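Local coordinates for protein Afp2 (Serratia entomophila, PDB 6RBN) that probably forms part of the helical sheath that surrounds the inner tube of the anti-feeding prophage, a contractile injection system, at residues 131-136 with 158-163; 194-199 with 234-239; 30-35 with 102-107; 299-304 with 334-339; 286-291 with 309-314. All coordinates share one frame; numbering follows the deposited sequence.

Interaction 1 of 5, residues 131-136 with 158-163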
# COMPACT_ATOMS: atom_id res chain seq x y z
N ASP C 131 29.82 88.16 39.98
CA ASP C 131 30.18 88.77 41.25
C ASP C 131 29.39 90.05 41.46
O ASP C 131 29.03 90.74 40.51
CB ASP C 131 31.67 89.12 41.32
CG ASP C 131 32.54 87.91 41.48
OD1 ASP C 131 32.08 86.92 42.07
OD2 ASP C 131 33.69 87.97 41.02
N GLY C 132 29.16 90.38 42.73
CA GLY C 132 28.64 91.67 43.09
C GLY C 132 29.76 92.67 43.23
O GLY C 132 30.94 92.32 43.08
N PRO C 133 29.43 93.93 43.51
CA PRO C 133 30.47 94.94 43.72
C PRO C 133 31.26 94.69 44.99
O PRO C 133 30.75 94.16 45.98
CB PRO C 133 29.67 96.25 43.82
CG PRO C 133 28.42 95.97 43.09
CD PRO C 133 28.10 94.54 43.37
N LYS C 134 32.54 95.07 44.95
CA LYS C 134 33.40 94.87 46.11
C LYS C 134 33.16 95.95 47.16
O LYS C 134 33.39 95.71 48.35
CB LYS C 134 34.87 94.84 45.66
CG LYS C 134 35.84 94.33 46.70
CD LYS C 134 37.22 94.14 46.12
CE LYS C 134 38.18 93.60 47.16
NZ LYS C 134 39.55 93.39 46.61
N GLU C 135 32.68 97.11 46.74
CA GLU C 135 32.28 98.17 47.66
C GLU C 135 30.90 97.85 48.24
O GLU C 135 30.16 97.03 47.71
CB GLU C 135 32.27 99.52 46.95
CG GLU C 135 33.63 100.01 46.47
CD GLU C 135 34.00 99.48 45.09
OE1 GLU C 135 33.16 98.79 44.48
OE2 GLU C 135 35.12 99.74 44.63
N LYS C 136 30.56 98.53 49.32
CA LYS C 136 29.27 98.31 49.95
C LYS C 136 28.17 99.04 49.18
O LYS C 136 28.31 100.22 48.86
CB LYS C 136 29.27 98.76 51.41
CG LYS C 136 27.97 98.44 52.13
CD LYS C 136 27.97 98.93 53.57
CE LYS C 136 28.79 98.03 54.45
NZ LYS C 136 28.68 98.42 55.88
N VAL C 158 24.45 86.24 40.36
CA VAL C 158 25.40 87.31 40.68
C VAL C 158 26.10 87.09 42.02
O VAL C 158 27.32 87.24 42.08
CB VAL C 158 24.69 88.68 40.61
CG1 VAL C 158 25.66 89.79 40.93
CG2 VAL C 158 24.14 88.87 39.23
N PHE C 159 25.37 86.76 43.09
CA PHE C 159 25.94 86.44 44.41
C PHE C 159 26.78 87.56 45.01
O PHE C 159 28.00 87.51 44.91
CB PHE C 159 26.75 85.14 44.36
CG PHE C 159 25.93 83.94 44.02
CD1 PHE C 159 25.14 83.34 44.98
CD2 PHE C 159 25.94 83.42 42.74
CE1 PHE C 159 24.38 82.24 44.67
CE2 PHE C 159 25.19 82.32 42.43
CZ PHE C 159 24.41 81.73 43.39
N TYR C 160 26.14 88.62 45.53
CA TYR C 160 26.85 89.86 45.88
C TYR C 160 27.95 89.74 46.93
O TYR C 160 29.11 90.01 46.58
CB TYR C 160 25.83 90.95 46.24
CG TYR C 160 26.39 92.10 47.03
CD1 TYR C 160 27.27 93.01 46.47
CD2 TYR C 160 26.01 92.30 48.35
CE1 TYR C 160 27.78 94.06 47.20
CE2 TYR C 160 26.50 93.35 49.09
CZ TYR C 160 27.39 94.22 48.51
OH TYR C 160 27.88 95.27 49.25
N PRO C 161 27.69 89.40 48.21
CA PRO C 161 28.65 89.78 49.26
C PRO C 161 29.97 89.01 49.25
O PRO C 161 30.01 87.78 49.30
CB PRO C 161 27.89 89.47 50.56
CG PRO C 161 26.49 89.25 50.16
CD PRO C 161 26.58 88.64 48.80
N TRP C 162 31.06 89.77 49.21
CA TRP C 162 32.40 89.22 49.13
C TRP C 162 32.81 88.55 50.44
O TRP C 162 32.25 88.82 51.50
CB TRP C 162 33.39 90.33 48.77
CG TRP C 162 33.35 90.71 47.33
CD1 TRP C 162 32.40 91.45 46.71
CD2 TRP C 162 34.37 90.47 46.36
NE1 TRP C 162 32.72 91.63 45.39
CE2 TRP C 162 33.94 91.05 45.15
CE3 TRP C 162 35.60 89.81 46.38
CZ2 TRP C 162 34.68 90.98 43.98
CZ3 TRP C 162 36.34 89.74 45.22
CH2 TRP C 162 35.88 90.32 44.04
N GLY C 163 33.79 87.65 50.34
CA GLY C 163 34.24 86.93 51.50
C GLY C 163 35.49 87.53 52.14
O GLY C 163 36.19 88.34 51.55

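Interaction 2 of 5, residues 194-199 with 234-239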
# COMPACT_ATOMS: atom_id res chain seq x y z
N PRO C 194 21.12 75.27 45.83
CA PRO C 194 22.38 75.39 46.57
C PRO C 194 22.34 76.33 47.77
O PRO C 194 23.41 76.69 48.27
CB PRO C 194 23.35 75.94 45.51
CG PRO C 194 22.72 75.62 44.20
CD PRO C 194 21.26 75.74 44.44
N ALA C 195 21.16 76.74 48.24
CA ALA C 195 21.06 77.82 49.21
C ALA C 195 21.48 77.42 50.62
O ALA C 195 22.52 77.86 51.10
CB ALA C 195 19.63 78.36 49.23
N ASN C 196 20.73 76.53 51.27
CA ASN C 196 20.96 76.27 52.69
C ASN C 196 22.15 75.36 52.98
O ASN C 196 22.26 74.85 54.09
CB ASN C 196 19.70 75.66 53.33
CG ASN C 196 18.65 76.70 53.62
OD1 ASN C 196 18.96 77.77 54.13
ND2 ASN C 196 17.40 76.38 53.31
N GLN C 197 23.05 75.16 52.02
CA GLN C 197 24.28 74.43 52.28
C GLN C 197 25.28 75.37 52.93
O GLN C 197 25.49 76.49 52.45
CB GLN C 197 24.84 73.86 50.98
CG GLN C 197 26.06 73.01 51.19
CD GLN C 197 25.74 71.75 51.95
OE1 GLN C 197 24.72 71.10 51.72
NE2 GLN C 197 26.62 71.38 52.88
N ALA C 198 25.90 74.92 54.01
CA ALA C 198 26.82 75.74 54.79
C ALA C 198 28.23 75.58 54.23
O ALA C 198 28.81 74.49 54.29
CB ALA C 198 26.77 75.36 56.26
N VAL C 199 28.78 76.65 53.69
CA VAL C 199 30.18 76.68 53.28
C VAL C 199 31.02 77.07 54.49
O VAL C 199 30.61 77.89 55.32
CB VAL C 199 30.37 77.61 52.06
CG1 VAL C 199 30.03 79.05 52.37
CG2 VAL C 199 31.76 77.53 51.49
N VAL C 234 25.58 80.53 54.85
CA VAL C 234 25.04 79.91 53.65
C VAL C 234 24.84 80.97 52.58
O VAL C 234 24.91 82.17 52.88
CB VAL C 234 23.72 79.19 53.95
CG1 VAL C 234 23.92 78.13 55.00
CG2 VAL C 234 22.68 80.19 54.41
N VAL C 235 24.62 80.57 51.34
CA VAL C 235 24.13 81.54 50.36
C VAL C 235 22.61 81.58 50.46
O VAL C 235 21.96 80.60 50.82
CB VAL C 235 24.61 81.21 48.93
CG1 VAL C 235 26.12 81.18 48.87
CG2 VAL C 235 24.06 79.91 48.44
N TRP C 236 22.03 82.75 50.21
CA TRP C 236 20.62 82.96 50.53
C TRP C 236 19.93 83.55 49.30
O TRP C 236 19.97 84.76 49.07
CB TRP C 236 20.48 83.86 51.75
CG TRP C 236 19.11 83.89 52.34
CD1 TRP C 236 18.19 84.88 52.25
CD2 TRP C 236 18.52 82.86 53.14
NE1 TRP C 236 17.06 84.54 52.94
CE2 TRP C 236 17.23 83.30 53.49
CE3 TRP C 236 18.94 81.60 53.58
CZ2 TRP C 236 16.37 82.53 54.27
CZ3 TRP C 236 18.09 80.85 54.34
CH2 TRP C 236 16.82 81.31 54.68
N GLY C 237 19.31 82.68 48.52
CA GLY C 237 18.69 83.08 47.26
C GLY C 237 19.08 82.06 46.21
O GLY C 237 20.19 81.53 46.20
N ALA C 238 18.14 81.79 45.30
CA ALA C 238 18.40 80.77 44.29
C ALA C 238 17.87 81.16 42.91
O ALA C 238 17.52 80.27 42.13
CB ALA C 238 17.78 79.43 44.70
N ARG C 239 17.82 82.44 42.59
CA ARG C 239 17.24 82.92 41.34
C ARG C 239 18.32 83.25 40.31
O ARG C 239 19.49 83.47 40.64
CB ARG C 239 16.37 84.14 41.61
CG ARG C 239 15.04 83.85 42.25
CD ARG C 239 14.42 85.13 42.75
NE ARG C 239 13.12 84.92 43.39
CZ ARG C 239 11.96 85.25 42.84
NH1 ARG C 239 11.93 85.86 41.67
NH2 ARG C 239 10.83 85.01 43.49

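Interaction 3 of 5, residues 30-35 with 102-107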
# COMPACT_ATOMS: atom_id res chain seq x y z
N PRO C 30 34.12 73.29 37.08
CA PRO C 30 34.09 74.73 36.86
C PRO C 30 35.29 75.24 36.06
O PRO C 30 36.31 74.58 35.92
CB PRO C 30 34.14 75.29 38.28
CG PRO C 30 34.97 74.31 38.98
CD PRO C 30 34.67 72.96 38.40
N LEU C 31 35.12 76.45 35.55
CA LEU C 31 36.20 77.23 34.94
C LEU C 31 36.38 78.47 35.79
O LEU C 31 35.47 79.29 35.91
CB LEU C 31 35.86 77.58 33.49
CG LEU C 31 36.87 78.30 32.59
CD1 LEU C 31 36.68 77.86 31.17
CD2 LEU C 31 36.68 79.80 32.64
N PHE C 32 37.56 78.62 36.39
CA PHE C 32 37.88 79.79 37.19
C PHE C 32 38.62 80.79 36.31
O PHE C 32 39.77 80.56 35.93
CB PHE C 32 38.71 79.41 38.40
CG PHE C 32 37.95 78.65 39.44
CD1 PHE C 32 37.18 79.32 40.37
CD2 PHE C 32 37.99 77.27 39.47
CE1 PHE C 32 36.48 78.62 41.33
CE2 PHE C 32 37.30 76.57 40.43
CZ PHE C 32 36.53 77.25 41.35
N ALA C 33 37.96 81.90 35.98
CA ALA C 33 38.55 82.92 35.14
C ALA C 33 39.39 83.87 35.98
O ALA C 33 38.92 84.37 37.02
CB ALA C 33 37.47 83.69 34.39
N TYR C 34 40.62 84.13 35.55
CA TYR C 34 41.47 85.13 36.18
C TYR C 34 41.76 86.25 35.19
O TYR C 34 41.56 86.11 33.98
CB TYR C 34 42.77 84.51 36.71
CG TYR C 34 43.70 83.91 35.68
CD1 TYR C 34 43.57 82.59 35.28
CD2 TYR C 34 44.75 84.66 35.15
CE1 TYR C 34 44.43 82.04 34.35
CE2 TYR C 34 45.61 84.11 34.23
CZ TYR C 34 45.45 82.80 33.83
OH TYR C 34 46.31 82.26 32.91
N ASP C 35 42.25 87.36 35.73
CA ASP C 35 42.46 88.56 34.94
C ASP C 35 43.71 88.43 34.08
O ASP C 35 44.70 87.81 34.48
CB ASP C 35 42.57 89.78 35.85
CG ASP C 35 42.42 91.10 35.11
OD1 ASP C 35 42.21 91.10 33.89
OD2 ASP C 35 42.51 92.16 35.77
N LEU C 102 30.42 74.88 34.77
CA LEU C 102 30.35 76.16 35.45
C LEU C 102 31.41 77.11 34.93
O LEU C 102 32.55 76.70 34.67
CB LEU C 102 30.52 75.98 36.96
CG LEU C 102 29.41 75.30 37.74
CD1 LEU C 102 29.88 74.99 39.14
CD2 LEU C 102 28.20 76.21 37.78
N ILE C 103 31.05 78.37 34.78
CA ILE C 103 32.01 79.44 34.54
C ILE C 103 31.99 80.34 35.76
O ILE C 103 31.01 81.04 36.03
CB ILE C 103 31.69 80.23 33.26
CG1 ILE C 103 31.85 79.34 32.04
CG2 ILE C 103 32.60 81.44 33.14
CD1 ILE C 103 31.40 79.99 30.76
N VAL C 104 33.08 80.31 36.52
CA VAL C 104 33.16 80.99 37.81
C VAL C 104 34.05 82.21 37.61
O VAL C 104 35.27 82.10 37.50
CB VAL C 104 33.71 80.06 38.90
CG1 VAL C 104 33.83 80.80 40.20
CG2 VAL C 104 32.82 78.85 39.05
N ALA C 105 33.43 83.39 37.55
CA ALA C 105 34.15 84.65 37.44
C ALA C 105 34.79 84.95 38.79
O ALA C 105 34.14 85.47 39.70
CB ALA C 105 33.22 85.77 37.00
N ALA C 106 36.06 84.61 38.93
CA ALA C 106 36.77 84.75 40.20
C ALA C 106 37.35 86.15 40.29
O ALA C 106 38.55 86.39 40.10
CB ALA C 106 37.85 83.68 40.32
N GLY C 107 36.48 87.11 40.61
CA GLY C 107 36.89 88.50 40.71
C GLY C 107 37.17 89.12 39.37
O GLY C 107 38.19 89.79 39.18

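Interaction 4 of 5, residues 299-304 with 334-339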
# COMPACT_ATOMS: atom_id res chain seq x y z
N ALA C 299 13.81 63.63 40.96
CA ALA C 299 14.19 64.84 40.23
C ALA C 299 13.02 65.45 39.46
O ALA C 299 12.98 66.67 39.28
CB ALA C 299 15.34 64.54 39.28
N LEU C 300 12.08 64.63 39.00
CA LEU C 300 11.00 65.14 38.17
C LEU C 300 9.71 65.27 38.97
O LEU C 300 9.52 64.60 39.99
CB LEU C 300 10.78 64.22 36.96
CG LEU C 300 12.00 64.10 36.04
CD1 LEU C 300 11.72 63.15 34.89
CD2 LEU C 300 12.42 65.46 35.53
N ALA C 301 8.83 66.15 38.50
CA ALA C 301 7.63 66.53 39.24
C ALA C 301 6.41 65.86 38.62
O ALA C 301 5.81 66.37 37.67
CB ALA C 301 7.47 68.05 39.24
N GLY C 302 6.04 64.71 39.17
CA GLY C 302 4.80 64.06 38.81
C GLY C 302 4.72 62.68 39.41
O GLY C 302 5.69 61.92 39.35
N ASN C 303 3.58 62.33 40.00
CA ASN C 303 3.45 61.01 40.62
C ASN C 303 2.83 59.98 39.68
O ASN C 303 1.94 59.22 40.05
CB ASN C 303 2.65 61.13 41.92
CG ASN C 303 1.33 61.84 41.73
OD1 ASN C 303 0.94 62.21 40.63
ND2 ASN C 303 0.63 62.06 42.84
N THR C 304 3.36 59.94 38.45
CA THR C 304 3.09 59.01 37.36
C THR C 304 4.08 59.35 36.25
O THR C 304 4.54 60.49 36.16
CB THR C 304 1.63 59.09 36.86
OG1 THR C 304 1.40 58.10 35.86
CG2 THR C 304 1.29 60.46 36.31
N GLY C 334 9.75 66.53 26.63
CA GLY C 334 9.26 67.48 27.61
C GLY C 334 9.26 66.84 28.98
O GLY C 334 8.92 65.68 29.12
N LEU C 335 9.64 67.62 29.99
CA LEU C 335 9.78 67.08 31.33
C LEU C 335 9.62 68.20 32.35
O LEU C 335 10.00 69.34 32.09
CB LEU C 335 11.12 66.35 31.48
CG LEU C 335 12.47 67.03 31.24
CD1 LEU C 335 13.09 67.52 32.52
CD2 LEU C 335 13.40 66.08 30.51
N ALA C 336 9.05 67.86 33.50
CA ALA C 336 8.64 68.84 34.51
C ALA C 336 9.56 68.79 35.71
O ALA C 336 9.92 67.71 36.18
CB ALA C 336 7.19 68.58 34.94
N ALA C 337 9.93 69.96 36.22
CA ALA C 337 10.86 70.08 37.33
C ALA C 337 10.13 70.52 38.60
O ALA C 337 8.99 70.99 38.57
CB ALA C 337 11.98 71.07 36.99
N VAL C 338 10.82 70.37 39.73
CA VAL C 338 10.29 70.70 41.04
C VAL C 338 10.78 72.09 41.43
O VAL C 338 11.99 72.36 41.40
CB VAL C 338 10.71 69.67 42.10
CG1 VAL C 338 10.15 70.03 43.46
CG2 VAL C 338 10.28 68.28 41.69
N ARG C 339 9.85 72.97 41.79
CA ARG C 339 10.24 74.31 42.21
C ARG C 339 10.39 74.36 43.73
O ARG C 339 9.65 73.69 44.45
CB ARG C 339 9.20 75.34 41.78
CG ARG C 339 9.46 75.99 40.42
CD ARG C 339 9.21 75.05 39.26
NE ARG C 339 9.33 75.72 37.98
CZ ARG C 339 9.27 75.11 36.80
NH1 ARG C 339 9.39 75.80 35.68
NH2 ARG C 339 9.08 73.80 36.75

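Interaction 5 of 5, residues 286-291 with 309-314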
# COMPACT_ATOMS: atom_id res chain seq x y z
N ALA C 286 16.37 54.78 24.79
CA ALA C 286 17.54 55.20 25.54
C ALA C 286 17.28 56.45 26.35
O ALA C 286 18.00 56.72 27.32
CB ALA C 286 18.72 55.43 24.60
N VAL C 287 16.27 57.23 25.98
CA VAL C 287 15.90 58.42 26.74
C VAL C 287 14.88 58.08 27.82
O VAL C 287 14.98 58.58 28.94
CB VAL C 287 15.37 59.50 25.78
CG1 VAL C 287 15.01 60.75 26.53
CG2 VAL C 287 16.40 59.82 24.72
N ASP C 288 13.91 57.22 27.51
CA ASP C 288 12.94 56.78 28.51
C ASP C 288 13.59 55.97 29.62
O ASP C 288 13.11 55.98 30.75
CB ASP C 288 11.84 55.95 27.87
CG ASP C 288 10.86 56.78 27.08
OD1 ASP C 288 10.67 57.96 27.44
OD2 ASP C 288 10.26 56.26 26.13
N SER C 289 14.68 55.26 29.33
CA SER C 289 15.40 54.56 30.39
C SER C 289 16.17 55.54 31.26
O SER C 289 16.31 55.31 32.46
CB SER C 289 16.35 53.53 29.80
OG SER C 289 17.43 54.15 29.12
N TYR C 290 16.67 56.63 30.67
CA TYR C 290 17.35 57.65 31.46
C TYR C 290 16.37 58.44 32.31
O TYR C 290 16.61 58.68 33.50
CB TYR C 290 18.15 58.58 30.56
CG TYR C 290 18.84 59.69 31.31
CD1 TYR C 290 19.96 59.44 32.09
CD2 TYR C 290 18.36 60.99 31.26
CE1 TYR C 290 20.58 60.45 32.79
CE2 TYR C 290 18.97 62.01 31.96
CZ TYR C 290 20.08 61.73 32.72
OH TYR C 290 20.70 62.74 33.42
N LEU C 291 15.26 58.87 31.71
CA LEU C 291 14.31 59.71 32.42
C LEU C 291 13.49 58.95 33.44
O LEU C 291 12.91 59.58 34.34
CB LEU C 291 13.38 60.42 31.44
CG LEU C 291 14.03 61.47 30.55
CD1 LEU C 291 13.04 62.01 29.55
CD2 LEU C 291 14.59 62.60 31.39
N TRP C 309 7.38 62.97 32.27
CA TRP C 309 8.08 63.23 31.02
C TRP C 309 7.29 62.63 29.86
O TRP C 309 6.44 61.76 30.05
CB TRP C 309 9.51 62.67 31.02
CG TRP C 309 9.60 61.18 30.87
CD1 TRP C 309 9.79 60.49 29.71
CD2 TRP C 309 9.48 60.19 31.90
NE1 TRP C 309 9.81 59.15 29.95
CE2 TRP C 309 9.62 58.94 31.29
CE3 TRP C 309 9.28 60.26 33.28
CZ2 TRP C 309 9.56 57.75 32.01
CZ3 TRP C 309 9.22 59.08 33.99
CH2 TRP C 309 9.35 57.84 33.36
N PHE C 310 7.59 63.11 28.66
CA PHE C 310 7.18 62.45 27.44
C PHE C 310 8.31 62.53 26.43
O PHE C 310 9.05 63.51 26.38
CB PHE C 310 5.88 63.03 26.83
CG PHE C 310 6.01 64.45 26.32
CD1 PHE C 310 5.79 65.52 27.16
CD2 PHE C 310 6.28 64.70 24.98
CE1 PHE C 310 5.88 66.81 26.69
CE2 PHE C 310 6.39 65.98 24.51
CZ PHE C 310 6.19 67.04 25.36
N VAL C 311 8.45 61.47 25.63
CA VAL C 311 9.41 61.41 24.54
C VAL C 311 8.65 60.93 23.31
O VAL C 311 7.91 59.95 23.39
CB VAL C 311 10.58 60.46 24.85
CG1 VAL C 311 11.52 60.35 23.66
CG2 VAL C 311 11.35 60.91 26.06
N GLN C 312 8.81 61.63 22.19
CA GLN C 312 8.14 61.20 20.97
C GLN C 312 8.97 61.52 19.73
O GLN C 312 9.65 62.54 19.66
CB GLN C 312 6.75 61.83 20.87
CG GLN C 312 6.71 63.33 20.91
CD GLN C 312 5.30 63.85 20.98
OE1 GLN C 312 4.35 63.08 20.91
NE2 GLN C 312 5.16 65.15 21.15
N VAL C 313 8.92 60.60 18.77
CA VAL C 313 9.64 60.69 17.50
C VAL C 313 8.89 59.86 16.46
O VAL C 313 8.40 58.76 16.76
CB VAL C 313 11.11 60.26 17.67
CG1 VAL C 313 11.22 58.88 18.31
CG2 VAL C 313 11.84 60.27 16.35
N GLY C 314 8.73 60.39 15.25
CA GLY C 314 7.98 59.68 14.24
C GLY C 314 8.33 60.17 12.86
O GLY C 314 9.13 61.09 12.68

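Interaction 1 of 5, residues 131-136 with 158-163
Gly132 to Lys136 and Tyr160 to Trp162 meet where two loops come together, one following strand 127-129 and the other following its parallel neighbour, strand 156-157, in the subtilisin-like domain. The backbones come closest at Gly132 CA and Tyr160 CA, 3.8 Å apart. The clear hydrogen bond between them runs from Trp162 NE1 to Gly132 O over 3.0 Å with an N-H...O angle of 158°, reaching the oxygen from well above its carbonyl plane. The same indole carries Lys134 across one face. Lys134 CB stands 4.1 Å from the centroid of the five-membered ring, a CH-pi contact, and CG anti to the backbone N (chi1 -167°) starts an extended chain that continues over the ring system. The distant NZ can add at most a weak cation-pi attraction. Pro133 crosses Tyr160 at about a right angle, its CD 3.6 Å from Tyr160 CD1, while the phenol OH is hydrogen-bonded to Ile137 N. The Asp131 carboxylate has its partners beyond the two segments: OD1 bonds to Ser174 OG and OD2 to Gly107 N. Helix 173-187 covers this end through Pro173, which touches both Asp131 and Trp162; Phe206 and Met224, from the loops before and after helix 210-216, pack on Tyr160.

Interaction 2 of 5, residues 194-199 with 234-239
The backbones of Ala195 and Ala198 pass Val235 and Val234 with CA separations of 5.0 Å and 4.7 Å respectively, and the contact rests mainly on carbonyl oxygens meeting valine branches. Val234 is approached by several groups of the opposing loop. Its CB lies 3.4 Å from Ala195 O, and its CG1 reaches Gln197 O at 3.4 Å; CG1 then touches Ala198 CB at 4.2 Å, an apolar contact. Val235 uses its other branch: with CG1 anti to the carbonyl carbon (chi1 -59°), CG2 falls between the backbone N and carbonyl carbon and meets Pro194 O at 3.3 Å. Ala195 CB also packs beside Val235 O. Strand 234-235 is one arm of a two-stranded antiparallel hairpin with strand 225-226 in the subtilisin-like domain, so the loop 194-199, which follows helix 173-187, is applied alongside that hairpin. The helix reaches the same place through Ser180 and Ile181, which touch Val235 and Pro194. Farther out, Asn196 and Trp236 extend next to each other in a common direction. Asn196 OD1 stands at the indole edge, near its plane and 3.2 Å from Trp236 CZ3, with the amide and ring planes 57° apart. Asn196 O takes a hydrogen bond from Gln231 NE2. The Trp236 ring makes a cation-pi pair with Arg226, meets Phe228 and packs on Gly9 of a neighbouring subunit.

Interaction 3 of 5, residues 30-35 with 102-107
Pro30 opens the pairing beside Leu102, where strands 30-34 and 102-105 run parallel at an axis angle of 23°. Pro30 CA makes a CA-H...O contact with Leu102 O, and its ring CB packs between Leu102 CB and Val104 CG2, at 3.9 Å from the latter. Leu31 then straddles the partner strand in the usual parallel manner: its N donates to Leu102 O over 2.7 Å, and its O accepts from Val104 N, also at 2.7 Å. Its side chain turns to the sheet face it shares with Ile103, where Leu31 CD2 comes to 4.4 Å of Ile103 CG2 and both touch Val94 of helix 90-97. Phe32 returns to the face of Pro30 and Val104. With CG anti to the carbonyl carbon (chi1 -70°), its ring lies alongside Val104, CE1 3.6 Å from CG1, and has Ala106 CB at its edge; Trp74 of helix 66-75 meets it edge-to-face. Ala33 N closes a nearly straight bond to Val104 O (3.1 Å, 166° at the hydrogen). Beyond it the pairing weakens: Ala106 N reaches Ala33 O only through a weak bond of 3.4 Å, and Ala106 is the centre of an inverse gamma turn that leads the second segment out of the sheet. Strand 30-34 lies between strands 82-86 and 102-105, which helix 90-97 links in a beta-alpha-beta crossover over the Leu31 face, while helix 66-75 covers the Phe32 face: the three-layered core of an alpha/beta domain.

Interaction 4 of 5, residues 299-304 with 334-339
Ala301 and Ala336 carry the polar part of the contact: Ala301 N donates to Ala336 O over 3.0 Å with an angle of 158° at the hydrogen, from a position 49° out of the carbonyl plane. The same oxygen has Leu300 CA beside it at 3.4 Å in a CA-H...O contact. With one clear bond between the segments, the pairing does not extend into a regular sheet. In the second segment, Arg339 NH2 makes a weak hydrogen bond back to Ala337 O, which lies at the edge of the guanidinium. Ala301 CB touches that same carbonyl oxygen at 3.4 Å.

Apolar contacts lie to both sides of the bond along the second segment. At the end of strand 328-335, Leu300 crosses Leu335 at about a right angle, with Leu300 CD2 3.7 Å from Leu335 CD1; CG of Leu300 is anti to its carbonyl carbon (chi1 -61°), which carries CD2 to this methyl and to Ala336 O. Toward the chain end, Ala301 CB meets Val338 CG2 at 3.7 Å. Trp309 touches both leucines, and Phe256 of helix 250-267 packs on Leu335.

The place is the end of the strand where the chain leaves the C-terminal domain's small sheet. Gly334 pairs in parallel with a strand of an Afp3 chain, so the sheet continues between subunits, consistent with the strand exchange that links subunits in contractile sheaths.

Interaction 5 of 5, residues 286-291 with 309-314
The Trp309 indole has Leu291 on one face and Asp288 at its edge. Leu291 CB sits over the five-membered ring, 3.8 Å from its centroid and only 5° off the normal, a CH-pi contact; Leu291 O lies over the same face, toward the six-membered ring. Leu291 CD1 adds an apolar contact with Trp309 CD1 at 3.6 Å as the two side chains run alongside each other head to tail. At the edge, Trp309 NE1 donates to Asp288 OD1 over 2.9 Å with a somewhat bent angle of 146°. The oxygen is close to the ring plane, but the N-H arrives from above the carboxylate plane. A carboxylate here would be expected to polarise the indole N-H; its other oxygen, OD2, makes a long, weak ion pair with Lys284 NZ.

Trp309 CG lies between its own backbone N and carbonyl carbon (chi1 75°), which directs the indole at the helix. Two residues on, Val311 points to the same side of its strand. Its CG2 meets Asp288 OD1 at 3.3 Å, Val287 CG1 at 3.7 Å and Leu291 CD1 at 4.0 Å, so one methyl fits among three helix residues.

The helix segment 286-291 runs almost antiparallel to strand 309-312, the two axes 9.1 Å apart at closest approach, and lies along one face of the sheet that 309-312 forms with 328-335. Leu291 also touches Ile333 and Leu335 of that second strand, and Ile263 of helix 250-267 packs on Val287; on the other face of the sheet, Phe310 packs against Afp3 chains.

From the N terminus, interaction 3 comes first, closing a loop of 66 residues within the central sheet. Interaction 1 follows in series, closing 21 residues between the loops after two later strands of that sheet, and touches interaction 3 at Asp131 and Gly107. Interaction 2 then closes 34 residues and ties a loop after helix 173-187 to the small hairpin; its centre is about 15 Å from that of interaction 1. In the C-terminal domain, interactions 5 and 4, closing 17 and 29 residues, cross, their segments alternating along the chain. Both reach the sheet of strands 309-312 and 328-335, with centres about 14 Å apart. Interactions 1 and 5 lie on opposite sides of the chain's centre.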